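Local coordinates for CBS domain-containing protein (Thermoplasma acidophilum DSM 1728, PDB 1PVM), which is of unknown function but pairs two CBS domains, a module that commonly senses adenosyl ligands, with a metal-binding zinc-ribbon-like domain, at residues B[18-23]-B[36-41]; B[54-59]-B[75-80]. One frame throughout, in Å; residues are numbered along the deposited sequence.

Contact 1: B[18-23]-B[36-41]; sequences NFKTVN and NENHLY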
ATOM      1  N   ASN B  18      -8.520  15.391  10.553  1.00 20.10           N
ATOM      2  CA  ASN B  18      -8.272  14.597  11.746  1.00 21.43           C
ATOM      3  C   ASN B  18      -7.060  13.685  11.558  1.00 20.37           C
ATOM      4  O   ASN B  18      -7.030  12.567  12.065  1.00 21.79           O
ATOM      5  CB  ASN B  18      -9.508  13.754  12.067  1.00 24.97           C
ATOM      6  CG  ASN B  18      -9.479  13.185  13.472  1.00 31.29           C
ATOM      7  OD1 ASN B  18     -10.223  12.256  13.793  1.00 35.46           O
ATOM      8  ND2 ASN B  18      -8.626  13.751  14.325  1.00 33.67           N
ATOM      9  N   PHE B  19      -6.063  14.166  10.828  1.00 18.33           N
ATOM     10  CA  PHE B  19      -4.853  13.390  10.575  1.00 16.34           C
ATOM     11  C   PHE B  19      -4.038  13.166  11.849  1.00 17.34           C
ATOM     12  O   PHE B  19      -4.160  13.912  12.824  1.00 16.75           O
ATOM     13  CB  PHE B  19      -3.991  14.111   9.541  1.00 14.93           C
ATOM     14  CG  PHE B  19      -3.473  15.437  10.009  1.00 13.82           C
ATOM     15  CD1 PHE B  19      -2.231  15.535  10.632  1.00 14.16           C
ATOM     16  CD2 PHE B  19      -4.235  16.586   9.853  1.00 13.47           C
ATOM     17  CE1 PHE B  19      -1.761  16.760  11.090  1.00 14.56           C
ATOM     18  CE2 PHE B  19      -3.775  17.813  10.307  1.00 12.13           C
ATOM     19  CZ  PHE B  19      -2.535  17.902  10.927  1.00 14.56           C
ATOM     20  N   LYS B  20      -3.199  12.137  11.834  1.00 16.41           N
ATOM     21  CA  LYS B  20      -2.362  11.830  12.982  1.00 17.34           C
ATOM     22  C   LYS B  20      -0.906  12.150  12.691  1.00 15.35           C
ATOM     23  O   LYS B  20      -0.452  12.045  11.551  1.00 14.38           O
ATOM     24  CB  LYS B  20      -2.520  10.361  13.378  1.00 19.62           C
ATOM     25  CG  LYS B  20      -3.891  10.055  13.969  1.00 24.89           C
ATOM     26  CD  LYS B  20      -3.978   8.636  14.491  1.00 28.70           C
ATOM     27  CE  LYS B  20      -5.272   8.421  15.261  1.00 30.56           C
ATOM     28  NZ  LYS B  20      -6.469   8.767  14.441  1.00 33.89           N
ATOM     29  N   THR B  21      -0.188  12.558  13.732  1.00 14.14           N
ATOM     30  CA  THR B  21       1.217  12.917  13.613  1.00 13.62           C
ATOM     31  C   THR B  21       2.038  12.031  14.537  1.00 13.88           C
ATOM     32  O   THR B  21       1.603  11.701  15.643  1.00 14.63           O
ATOM     33  CB  THR B  21       1.454  14.392  14.013  1.00 14.95           C
ATOM     34  OG1 THR B  21       0.599  15.245  13.244  1.00 16.26           O
ATOM     35  CG2 THR B  21       2.896  14.788  13.753  1.00 16.62           C
ATOM     36  N   VAL B  22       3.220  11.645  14.071  1.00 11.40           N
ATOM     37  CA  VAL B  22       4.122  10.804  14.846  1.00 11.27           C
ATOM     38  C   VAL B  22       5.529  11.391  14.808  1.00 10.93           C
ATOM     39  O   VAL B  22       5.903  12.075  13.855  1.00 10.09           O
ATOM     40  CB  VAL B  22       4.173   9.359  14.290  1.00 11.76           C
ATOM     41  CG1 VAL B  22       2.870   8.639  14.583  1.00 13.71           C
ATOM     42  CG2 VAL B  22       4.429   9.390  12.793  1.00 11.14           C
ATOM     43  N   ASN B  23       6.305  11.119  15.852  1.00 10.01           N
ATOM     44  CA  ASN B  23       7.669  11.614  15.944  1.00  8.61           C
ATOM     45  C   ASN B  23       8.576  10.876  14.954  1.00  8.06           C
ATOM     46  O   ASN B  23       8.389   9.688  14.695  1.00  7.25           O
ATOM     47  CB  ASN B  23       8.168  11.448  17.378  1.00  9.86           C
ATOM     48  CG  ASN B  23       9.583  11.929  17.555  1.00  9.72           C
ATOM     49  OD1 ASN B  23      10.525  11.154  17.456  1.00 11.51           O
ATOM     50  ND2 ASN B  23       9.741  13.222  17.804  1.00 11.14           N
ATOM     51  N   ASN B  36      -2.473   0.391  11.236  1.00 10.09           N
ATOM     52  CA  ASN B  36      -3.384  -0.753  11.248  1.00 11.62           C
ATOM     53  C   ASN B  36      -4.570  -0.559  12.178  1.00 12.44           C
ATOM     54  O   ASN B  36      -5.701  -0.903  11.842  1.00 14.52           O
ATOM     55  CB  ASN B  36      -2.639  -2.043  11.629  1.00 11.22           C
ATOM     56  CG  ASN B  36      -1.680  -2.508  10.540  1.00 11.93           C
ATOM     57  OD1 ASN B  36      -1.861  -2.188   9.366  1.00 14.05           O
ATOM     58  ND2 ASN B  36      -0.667  -3.280  10.923  1.00 11.12           N
ATOM     59  N   GLU B  37      -4.310   0.001  13.349  1.00 12.87           N
ATOM     60  CA  GLU B  37      -5.359   0.228  14.329  1.00 15.61           C
ATOM     61  C   GLU B  37      -6.430   1.194  13.827  1.00 16.31           C
ATOM     62  O   GLU B  37      -7.625   0.939  13.966  1.00 17.21           O
ATOM     63  CB  GLU B  37      -4.737   0.786  15.603  1.00 19.76           C
ATOM     64  CG  GLU B  37      -5.683   0.939  16.761  1.00 27.62           C
ATOM     65  CD  GLU B  37      -5.009   1.624  17.925  1.00 32.52           C
ATOM     66  OE1 GLU B  37      -3.816   1.333  18.158  1.00 37.43           O
ATOM     67  OE2 GLU B  37      -5.659   2.445  18.604  1.00 36.30           O
ATOM     68  N   ASN B  38      -5.991   2.300  13.235  1.00 15.39           N
ATOM     69  CA  ASN B  38      -6.901   3.326  12.742  1.00 14.58           C
ATOM     70  C   ASN B  38      -7.315   3.185  11.278  1.00 12.86           C
ATOM     71  O   ASN B  38      -8.120   3.979  10.792  1.00 13.28           O
ATOM     72  CB  ASN B  38      -6.272   4.715  12.931  1.00 13.95           C
ATOM     73  CG  ASN B  38      -5.907   5.007  14.377  1.00 17.16           C
ATOM     74  OD1 ASN B  38      -4.793   4.730  14.825  1.00 18.95           O
ATOM     75  ND2 ASN B  38      -6.856   5.561  15.119  1.00 16.19           N
ATOM     76  N   HIS B  39      -6.787   2.183  10.580  1.00 11.74           N
ATOM     77  CA  HIS B  39      -7.098   2.022   9.159  1.00 13.59           C
ATOM     78  C   HIS B  39      -6.763   3.348   8.486  1.00 12.20           C
ATOM     79  O   HIS B  39      -7.539   3.883   7.696  1.00 12.23           O
ATOM     80  CB  HIS B  39      -8.576   1.681   8.964  1.00 16.84           C
ATOM     81  CG  HIS B  39      -8.936   0.300   9.418  1.00 20.84           C
ATOM     82  ND1 HIS B  39      -8.511  -0.832   8.758  1.00 24.97           N
ATOM     83  CD2 HIS B  39      -9.651  -0.131  10.482  1.00 24.76           C
ATOM     84  CE1 HIS B  39      -8.949  -1.902   9.397  1.00 26.09           C
ATOM     85  NE2 HIS B  39      -9.644  -1.504  10.447  1.00 25.55           N
ATOM     86  N   LEU B  40      -5.585   3.860   8.833  1.00 12.70           N
ATOM     87  CA  LEU B  40      -5.064   5.138   8.344  1.00 12.43           C
ATOM     88  C   LEU B  40      -3.689   4.837   7.758  1.00 11.85           C
ATOM     89  O   LEU B  40      -2.775   4.456   8.485  1.00 13.41           O
ATOM     90  CB  LEU B  40      -4.941   6.100   9.527  1.00 14.76           C
ATOM     91  CG  LEU B  40      -4.383   7.504   9.333  1.00 17.54           C
ATOM     92  CD1 LEU B  40      -5.294   8.289   8.405  1.00 19.47           C
ATOM     93  CD2 LEU B  40      -4.279   8.194  10.693  1.00 17.90           C
ATOM     94  N   TYR B  41      -3.531   5.020   6.452  1.00  9.11           N
ATOM     95  CA  TYR B  41      -2.265   4.681   5.816  1.00  9.05           C
ATOM     96  C   TYR B  41      -1.384   5.839   5.379  1.00  8.32           C
ATOM     97  O   TYR B  41      -0.627   5.753   4.409  1.00  8.63           O
ATOM     98  CB  TYR B  41      -2.561   3.714   4.671  1.00 10.16           C
ATOM     99  CG  TYR B  41      -3.293   2.502   5.198  1.00 10.12           C
ATOM    100  CD1 TYR B  41      -2.615   1.523   5.925  1.00 12.15           C
ATOM    101  CD2 TYR B  41      -4.677   2.386   5.068  1.00 12.21           C
ATOM    102  CE1 TYR B  41      -3.295   0.461   6.516  1.00 13.20           C
ATOM    103  CE2 TYR B  41      -5.370   1.326   5.655  1.00 11.98           C
ATOM    104  CZ  TYR B  41      -4.671   0.373   6.376  1.00 12.96           C
ATOM    105  OH  TYR B  41      -5.345  -0.668   6.968  1.00 17.31           O
TER
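With CG anti to its carbonyl carbon (chi1 -69°), Lys20 extends from the chain just before Thr21 toward Asn38 and Leu40, its side chain straight until a bend at chi4 (55°) keeps the ammonium end beside the Asn38 amide. Leu40 answers from the other segment with CG anti to the backbone nitrogen (chi1 178°), which carries its CD2 methyl up to the lysine. Leu40 and Asn38 divide the lysine side chain between them: its aliphatic part packs on the leucine, its end meets the amide. Lys20 CG and CD each lie 3.8 Å from Leu40 CD2, and Lys20 CB is scarcely farther, so a single methyl rests against three successive methylenes. Beyond it, Lys20 CE comes within 3.6 Å of Asn38 CG, the carbon at the middle of the amide. The lysine passes slantwise across both partners, a small surface contact in which 152 Å² is buried, counting both sides.

The pairing comes at the turn where helix 28-38 gives way to the approach to strand 42-46. The helix ends at Asn38, and His39, with positive phi, redirects the chain so that Asn38 and Leu40 both face Lys20. The contact joins the chain entering strand 21-23 to the C-terminal end of helix 28-38, within the beta-alpha-beta unit of the first CBS domain that strand 42-46 completes. Lys20 also touches Ile34 one helical turn before Asn38, while its backbone bonds to Val44; the lysine thus connects the strand 21-23 side of the sheet with the end of the crossover helix.

Contact 2: B[54-59]-B[75-80]; sequences GLLSER and VPIRLV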
ATOM      1  N   GLY B  54       8.020  15.055   7.175  1.00  9.01           N
ATOM      2  CA  GLY B  54       7.734  14.033   6.189  1.00  6.66           C
ATOM      3  C   GLY B  54       6.366  13.406   6.298  1.00  7.05           C
ATOM      4  O   GLY B  54       5.552  13.783   7.135  1.00  7.33           O
ATOM      5  N   LEU B  55       6.114  12.441   5.428  1.00  6.26           N
ATOM      6  CA  LEU B  55       4.845  11.734   5.424  1.00  7.28           C
ATOM      7  C   LEU B  55       5.161  10.253   5.241  1.00  6.59           C
ATOM      8  O   LEU B  55       5.866   9.871   4.304  1.00  6.75           O
ATOM      9  CB  LEU B  55       3.958  12.259   4.282  1.00  7.44           C
ATOM     10  CG  LEU B  55       2.440  12.025   4.383  1.00 10.77           C
ATOM     11  CD1 LEU B  55       1.724  12.900   3.371  1.00 10.87           C
ATOM     12  CD2 LEU B  55       2.106  10.560   4.154  1.00 12.19           C
ATOM     13  N   LEU B  56       4.666   9.425   6.158  1.00  7.02           N
ATOM     14  CA  LEU B  56       4.896   7.981   6.095  1.00  5.73           C
ATOM     15  C   LEU B  56       3.686   7.321   5.449  1.00  7.46           C
ATOM     16  O   LEU B  56       2.567   7.488   5.921  1.00  8.18           O
ATOM     17  CB  LEU B  56       5.101   7.415   7.503  1.00  6.19           C
ATOM     18  CG  LEU B  56       5.471   5.929   7.584  1.00  8.37           C
ATOM     19  CD1 LEU B  56       6.906   5.729   7.104  1.00  5.74           C
ATOM     20  CD2 LEU B  56       5.317   5.431   9.019  1.00  8.72           C
ATOM     21  N   SER B  57       3.919   6.569   4.375  1.00  7.62           N
ATOM     22  CA  SER B  57       2.851   5.890   3.642  1.00  8.20           C
ATOM     23  C   SER B  57       3.166   4.407   3.463  1.00  7.51           C
ATOM     24  O   SER B  57       4.272   3.963   3.754  1.00  7.84           O
ATOM     25  CB  SER B  57       2.688   6.522   2.259  1.00  8.54           C
ATOM     26  OG  SER B  57       3.845   6.296   1.466  1.00  8.47           O
ATOM     27  N   GLU B  58       2.196   3.641   2.973  1.00  8.96           N
ATOM     28  CA  GLU B  58       2.423   2.215   2.753  1.00  9.89           C
ATOM     29  C   GLU B  58       3.555   2.002   1.760  1.00  8.63           C
ATOM     30  O   GLU B  58       4.458   1.200   1.993  1.00  8.69           O
ATOM     31  CB  GLU B  58       1.180   1.536   2.184  1.00 13.50           C
ATOM     32  CG  GLU B  58       0.120   1.159   3.181  1.00 18.17           C
ATOM     33  CD  GLU B  58      -0.883   0.184   2.579  1.00 20.77           C
ATOM     34  OE1 GLU B  58      -1.574   0.553   1.605  1.00 18.83           O
ATOM     35  OE2 GLU B  58      -0.968  -0.956   3.078  1.00 21.91           O
ATOM     36  N   ARG B  59       3.491   2.716   0.642  1.00  7.78           N
ATOM     37  CA  ARG B  59       4.506   2.584  -0.388  1.00  8.23           C
ATOM     38  C   ARG B  59       5.892   2.967   0.133  1.00  8.25           C
ATOM     39  O   ARG B  59       6.883   2.330  -0.229  1.00  8.24           O
ATOM     40  CB  ARG B  59       4.129   3.431  -1.616  1.00  8.46           C
ATOM     41  CG  ARG B  59       5.044   3.240  -2.829  1.00  8.51           C
ATOM     42  CD  ARG B  59       5.173   1.777  -3.229  1.00  9.32           C
ATOM     43  NE  ARG B  59       3.891   1.188  -3.604  1.00  9.58           N
ATOM     44  CZ  ARG B  59       3.253   1.432  -4.746  1.00  9.15           C
ATOM     45  NH1 ARG B  59       3.777   2.257  -5.644  1.00  9.42           N
ATOM     46  NH2 ARG B  59       2.086   0.848  -4.986  1.00  9.67           N
ATOM     47  N   VAL B  75      14.290   0.359  12.876  1.00 11.30           N
ATOM     48  CA  VAL B  75      14.395   1.441  11.910  1.00 10.01           C
ATOM     49  C   VAL B  75      13.462   2.606  12.208  1.00 10.21           C
ATOM     50  O   VAL B  75      12.243   2.438  12.226  1.00  9.50           O
ATOM     51  CB  VAL B  75      14.080   0.940  10.489  1.00 10.33           C
ATOM     52  CG1 VAL B  75      14.161   2.101   9.500  1.00 10.39           C
ATOM     53  CG2 VAL B  75      15.052  -0.179  10.099  1.00 11.69           C
ATOM     54  N   PRO B  76      14.024   3.802  12.461  1.00  8.40           N
ATOM     55  CA  PRO B  76      13.194   4.979  12.746  1.00  8.40           C
ATOM     56  C   PRO B  76      12.553   5.433  11.435  1.00  6.88           C
ATOM     57  O   PRO B  76      13.194   5.383  10.381  1.00  7.85           O
ATOM     58  CB  PRO B  76      14.202   5.987  13.295  1.00  8.10           C
ATOM     59  CG  PRO B  76      15.454   5.645  12.549  1.00  7.58           C
ATOM     60  CD  PRO B  76      15.459   4.127  12.575  1.00  9.40           C
ATOM     61  N   ILE B  77      11.300   5.880  11.488  1.00  6.23           N
ATOM     62  CA  ILE B  77      10.613   6.277  10.264  1.00  5.60           C
ATOM     63  C   ILE B  77      11.238   7.434   9.485  1.00  6.05           C
ATOM     64  O   ILE B  77      10.930   7.616   8.306  1.00  6.84           O
ATOM     65  CB  ILE B  77       9.110   6.557  10.524  1.00  5.71           C
ATOM     66  CG1 ILE B  77       8.925   7.662  11.563  1.00  5.74           C
ATOM     67  CG2 ILE B  77       8.433   5.272  11.002  1.00  7.08           C
ATOM     68  CD1 ILE B  77       7.462   8.011  11.821  1.00  6.29           C
ATOM     69  N   ARG B  78      12.120   8.206  10.120  1.00  6.67           N
ATOM     70  CA  ARG B  78      12.789   9.311   9.424  1.00  7.08           C
ATOM     71  C   ARG B  78      13.558   8.769   8.215  1.00  7.93           C
ATOM     72  O   ARG B  78      13.749   9.470   7.221  1.00  8.03           O
ATOM     73  CB  ARG B  78      13.748  10.039  10.371  1.00  8.39           C
ATOM     74  CG  ARG B  78      14.789   9.136  11.002  1.00 10.58           C
ATOM     75  CD  ARG B  78      15.404   9.762  12.249  1.00 13.51           C
ATOM     76  NE  ARG B  78      16.198  10.948  11.942  1.00 13.61           N
ATOM     77  CZ  ARG B  78      16.709  11.760  12.864  1.00 15.90           C
ATOM     78  NH1 ARG B  78      16.503  11.514  14.152  1.00 13.44           N
ATOM     79  NH2 ARG B  78      17.432  12.812  12.495  1.00 16.19           N
ATOM     80  N   LEU B  79      13.987   7.512   8.299  1.00  7.85           N
ATOM     81  CA  LEU B  79      14.733   6.882   7.213  1.00  8.38           C
ATOM     82  C   LEU B  79      13.819   6.314   6.135  1.00  7.43           C
ATOM     83  O   LEU B  79      14.284   5.891   5.081  1.00  8.38           O
ATOM     84  CB  LEU B  79      15.593   5.739   7.759  1.00  9.43           C
ATOM     85  CG  LEU B  79      16.675   6.090   8.781  1.00 12.32           C
ATOM     86  CD1 LEU B  79      17.406   4.829   9.203  1.00 11.32           C
ATOM     87  CD2 LEU B  79      17.644   7.089   8.172  1.00 12.33           C
ATOM     88  N   VAL B  80      12.520   6.320   6.401  1.00  7.11           N
ATOM     89  CA  VAL B  80      11.541   5.735   5.488  1.00  7.10           C
ATOM     90  C   VAL B  80      10.555   6.713   4.856  1.00  7.45           C
ATOM     91  O   VAL B  80      10.228   6.596   3.675  1.00  7.59           O
ATOM     92  CB  VAL B  80      10.735   4.640   6.233  1.00  8.25           C
ATOM     93  CG1 VAL B  80       9.762   3.954   5.291  1.00  8.09           C
ATOM     94  CG2 VAL B  80      11.695   3.627   6.843  1.00  9.04           C
TER
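Leu56 meets Ile77 and Val80 in the buried core of a CBS domain, where strand 52-57, outermost in the sheet within this chain, faces the loop that runs from helix 58-65 to strand 87-89 of the second sheet. Leu56 CD2 lies 3.7 Å from Ile77 CG2, and the two side chains cross nearly at right angles. Leu56 CD1 packs chiefly on Val80 CG1, at 3.8 Å, and also comes 4.2 Å from Ile77 CB, so that this one methyl touches both partners. The contact is wholly apolar.

A short 3-10 turn through 77-79 sets the spacing of those neighbours. The bond from Val80 N to Ile77 O, 2.8 Å long, closes the turn and brings both hydrophobic residues round to the same leucine. A second bond, from Leu79 N to Pro76 O, stiffens the start of the turn. On the strand side, Leu56 is held by backbone pairing with Leu43.

Farther out, helix 28-38 adds Ala31, which touches both Leu56 and Ile77, while Met35 packs on Leu56. Val80 reaches Ser60 and Phe65 of helix 58-65, and Ile77 is tied through its backbone to Thr26. Just beyond the leucine, Ser57 occupies the N-cap position of helix 58-65: with chi1 at 66°, its OG caps a backbone nitrogen in the first turn of that helix.

Contact 1 closes before contact 2 opens along the chain, and their centres lie 13 Å apart. Both reach the three-stranded sheet of the first CBS domain from its two outermost strands within the chain, 21-23 and 52-57, with strand 42-46 between them. Helix 28-38 serves both, ending at contact 1 and packing on Leu56 and Ile77 of contact 2. The two also touch directly: Val22 CG2 lies 3.5 Å from Ile77 CD1. One contact is superficial, the other buried. Each has residues meeting the second subunit: Tyr41 forms a cation-pi pair with Arg59 of the second subunit, and Arg59 with Tyr41 of that subunit, so this domain's packing continues into the dimer.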